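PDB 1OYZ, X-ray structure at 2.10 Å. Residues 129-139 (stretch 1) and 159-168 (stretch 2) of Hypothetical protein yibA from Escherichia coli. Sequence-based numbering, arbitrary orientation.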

# COMPACT_ATOMS: atom_id res chain seq x y z
N ILE A 129 3.42 11.70 -11.50
CA ILE A 129 3.59 10.67 -10.48
C ILE A 129 4.41 9.52 -11.06
O ILE A 129 5.24 8.91 -10.38
CB ILE A 129 2.24 10.10 -10.02
CG1 ILE A 129 1.52 11.10 -9.11
CG2 ILE A 129 2.47 8.80 -9.25
CD1 ILE A 129 2.10 11.17 -7.69
N VAL A 130 4.19 9.22 -12.33
CA VAL A 130 4.91 8.14 -12.97
C VAL A 130 6.42 8.47 -13.10
O VAL A 130 7.27 7.64 -12.77
CB VAL A 130 4.35 7.85 -14.36
CG1 VAL A 130 5.25 6.91 -15.09
CG2 VAL A 130 2.97 7.25 -14.23
N GLU A 131 6.72 9.67 -13.58
CA GLU A 131 8.08 10.12 -13.77
C GLU A 131 8.74 10.12 -12.41
O GLU A 131 9.93 9.78 -12.27
CB GLU A 131 8.13 11.54 -14.33
CG GLU A 131 8.53 11.63 -15.80
CD GLU A 131 8.79 13.06 -16.29
OE1 GLU A 131 9.40 13.87 -15.54
OE2 GLU A 131 8.42 13.38 -17.45
N GLN A 132 7.96 10.54 -11.42
CA GLN A 132 8.47 10.61 -10.05
C GLN A 132 8.85 9.22 -9.55
O GLN A 132 9.91 9.06 -8.94
CB GLN A 132 7.40 11.18 -9.13
CG GLN A 132 7.84 11.38 -7.68
CD GLN A 132 6.68 11.78 -6.81
OE1 GLN A 132 5.95 10.93 -6.26
NE2 GLN A 132 6.45 13.09 -6.71
N SER A 133 8.00 8.23 -9.80
CA SER A 133 8.27 6.87 -9.33
C SER A 133 9.42 6.26 -10.12
O SER A 133 10.16 5.41 -9.60
CB SER A 133 7.01 6.03 -9.46
OG SER A 133 5.91 6.66 -8.81
N GLN A 134 9.61 6.70 -11.36
CA GLN A 134 10.71 6.17 -12.15
C GLN A 134 12.05 6.41 -11.47
O GLN A 134 13.02 5.72 -11.73
CB GLN A 134 10.71 6.79 -13.53
CG GLN A 134 9.61 6.23 -14.38
CD GLN A 134 9.38 7.02 -15.64
OE1 GLN A 134 8.61 6.60 -16.50
NE2 GLN A 134 10.05 8.17 -15.76
N ILE A 135 12.11 7.39 -10.59
CA ILE A 135 13.37 7.58 -9.92
C ILE A 135 13.26 7.20 -8.44
O ILE A 135 14.19 6.62 -7.86
CB ILE A 135 13.92 9.05 -10.13
CG1 ILE A 135 13.98 9.79 -8.83
CG2 ILE A 135 13.11 9.79 -11.16
CD1 ILE A 135 15.29 9.64 -8.19
N THR A 136 12.11 7.46 -7.83
CA THR A 136 11.99 7.14 -6.42
C THR A 136 11.92 5.65 -6.12
O THR A 136 12.24 5.23 -5.02
CB THR A 136 10.78 7.83 -5.78
OG1 THR A 136 10.84 7.61 -4.38
CG2 THR A 136 9.50 7.28 -6.29
N ALA A 137 11.46 4.86 -7.09
CA ALA A 137 11.39 3.44 -6.87
C ALA A 137 12.84 2.92 -6.66
O ALA A 137 13.03 1.82 -6.15
CB ALA A 137 10.72 2.74 -8.05
N PHE A 138 13.85 3.71 -7.02
CA PHE A 138 15.22 3.27 -6.82
C PHE A 138 15.92 3.95 -5.65
O PHE A 138 17.13 3.82 -5.47
CB PHE A 138 16.06 3.46 -8.11
CG PHE A 138 15.57 2.65 -9.28
CD1 PHE A 138 15.89 1.30 -9.39
CD2 PHE A 138 14.73 3.22 -10.23
CE1 PHE A 138 15.38 0.52 -10.43
CE2 PHE A 138 14.21 2.46 -11.27
CZ PHE A 138 14.53 1.10 -11.38
N ASP A 139 15.17 4.68 -4.83
CA ASP A 139 15.77 5.35 -3.68
C ASP A 139 16.45 4.35 -2.75
O ASP A 139 16.03 3.19 -2.66
CB ASP A 139 14.71 6.09 -2.87
CG ASP A 139 15.31 7.13 -1.93
OD1 ASP A 139 15.90 6.78 -0.90
OD2 ASP A 139 15.19 8.32 -2.24
N ALA A 159 4.60 2.02 -18.78
CA ALA A 159 3.83 1.68 -17.60
C ALA A 159 4.74 1.63 -16.38
O ALA A 159 5.95 1.78 -16.47
CB ALA A 159 3.13 0.33 -17.80
N THR A 160 4.15 1.40 -15.22
CA THR A 160 4.92 1.30 -14.00
C THR A 160 5.38 -0.15 -13.83
O THR A 160 6.22 -0.47 -12.98
CB THR A 160 4.07 1.73 -12.80
OG1 THR A 160 2.84 0.99 -12.80
CG2 THR A 160 3.76 3.22 -12.88
N ILE A 161 4.81 -1.03 -14.66
CA ILE A 161 5.13 -2.46 -14.61
C ILE A 161 6.58 -2.75 -14.32
O ILE A 161 6.90 -3.45 -13.38
CB ILE A 161 4.70 -3.13 -15.92
CG1 ILE A 161 3.17 -3.20 -15.93
CG2 ILE A 161 5.39 -4.53 -16.06
CD1 ILE A 161 2.57 -3.87 -17.15
N PRO A 162 7.48 -2.21 -15.14
CA PRO A 162 8.91 -2.42 -14.95
C PRO A 162 9.35 -2.04 -13.53
O PRO A 162 10.18 -2.71 -12.93
CB PRO A 162 9.52 -1.53 -16.01
CG PRO A 162 8.45 -1.51 -17.10
CD PRO A 162 7.19 -1.37 -16.31
N LEU A 163 8.79 -0.96 -13.00
CA LEU A 163 9.14 -0.50 -11.65
C LEU A 163 8.66 -1.58 -10.68
O LEU A 163 9.40 -2.03 -9.81
CB LEU A 163 8.46 0.84 -11.36
CG LEU A 163 8.75 2.00 -12.33
CD1 LEU A 163 8.16 3.26 -11.70
CD2 LEU A 163 10.28 2.20 -12.58
N LEU A 164 7.40 -1.96 -10.84
CA LEU A 164 6.76 -3.00 -10.07
C LEU A 164 7.63 -4.26 -10.03
O LEU A 164 7.90 -4.82 -8.96
CB LEU A 164 5.40 -3.32 -10.71
CG LEU A 164 4.16 -2.88 -9.91
CD1 LEU A 164 4.53 -1.85 -8.87
CD2 LEU A 164 3.09 -2.37 -10.87
N ILE A 165 8.11 -4.69 -11.20
CA ILE A 165 8.95 -5.86 -11.27
C ILE A 165 10.20 -5.67 -10.44
O ILE A 165 10.57 -6.56 -9.67
CB ILE A 165 9.31 -6.17 -12.75
CG1 ILE A 165 8.05 -6.61 -13.49
CG2 ILE A 165 10.37 -7.26 -12.84
CD1 ILE A 165 8.27 -6.92 -14.96
N ASN A 166 10.85 -4.51 -10.54
CA ASN A 166 12.06 -4.33 -9.73
C ASN A 166 11.72 -4.35 -8.23
O ASN A 166 12.51 -4.84 -7.43
CB ASN A 166 12.77 -3.02 -10.10
CG ASN A 166 14.29 -3.13 -9.96
OD1 ASN A 166 14.93 -3.93 -10.64
ND2 ASN A 166 14.88 -2.34 -9.07
N LEU A 167 10.55 -3.84 -7.85
CA LEU A 167 10.15 -3.83 -6.44
C LEU A 167 9.84 -5.25 -5.95
O LEU A 167 9.94 -5.54 -4.76
CB LEU A 167 8.93 -2.90 -6.22
CG LEU A 167 9.23 -1.40 -6.47
CD1 LEU A 167 7.96 -0.55 -6.45
CD2 LEU A 167 10.22 -0.90 -5.41
N LEU A 168 9.45 -6.13 -6.86
CA LEU A 168 9.20 -7.50 -6.46
C LEU A 168 10.54 -8.07 -5.98
O LEU A 168 10.57 -8.97 -5.14
CB LEU A 168 8.72 -8.33 -7.63
CG LEU A 168 7.31 -8.06 -8.15
CD1 LEU A 168 7.07 -8.86 -9.44
CD2 LEU A 168 6.30 -8.44 -7.08

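This is a small, largely apolar packing contact between two helical segments, held by van der Waals fit around one leucine, with no hydrogen bond or salt bridge crossing from one stretch to the other.

Leu-163 is the centre of it. Of all the residues here it has the most surface covered by the other stretch, its CA-to-CB bond points toward stretch 1, and its branched end is long enough to reach several residues at once. Leu-163 CD1 lies 3.7 Å from Ser-133 CB and 3.6 Å from Ser-133 O, and it also sits 3.7 Å from the backbone atom Gln-134 N. Both of these polar backbone atoms are already engaged within the helix: Gln-134 N donates to Val-130 O, and Ser-133 O accepts from Ala-137 N. A methyl group can therefore pack against them without leaving a hydrogen-bonding need unmet.

The same reasoning applies to Ser-133, which is buried and faces the leucine. Its hydroxyl turns back on its own helix, where Ser-133 OG donates to Ile-129 O at 2.8 Å, in the common manner of a helical serine. With the hydroxyl so occupied, the small side chain can offer its CB to an apolar neighbour.

One turn on, Ala-137 also points toward stretch 2, and its methyl side chain fits the space there. The CA atoms of Ala-137 and Leu-163 are 6.6 Å apart, and Ala-137 CB meets Leu-163 CB at 4.4 Å. Further along the second helix, the CA-to-CB bond of Leu-167 points sideways, but the end of the side chain comes nearer, so that Leu-167 CD2 lies 4.0 Å from Ala-137 O.

Phe-138, within the type I turn that runs from Thr-136 to Asp-139, extends the contact at its more exposed margin. Its CA-to-CB bond points sideways, yet the length of the side chain carries the ring to the second helix. There Phe-138 CE2 is 4.2 Å from Leu-163 CD2, while Phe-138 CE1 approaches Asn-166 ND2 at 3.2 Å. Both neighbours lie oblique to the ring. The amide approach is close, but it is a contact rather than a hydrogen bond; an asparagine suits this partly exposed place because it can touch the ring and remain near solvent.

Toward the start of both stretches the packing thins to Val-130 CG2 against Thr-160 CG2, at 4.3 Å. Beta-branched valine and threonine each supply a methyl here, while Thr-160 O accepts the backbone hydrogen bond from Leu-164 N at 2.9 Å.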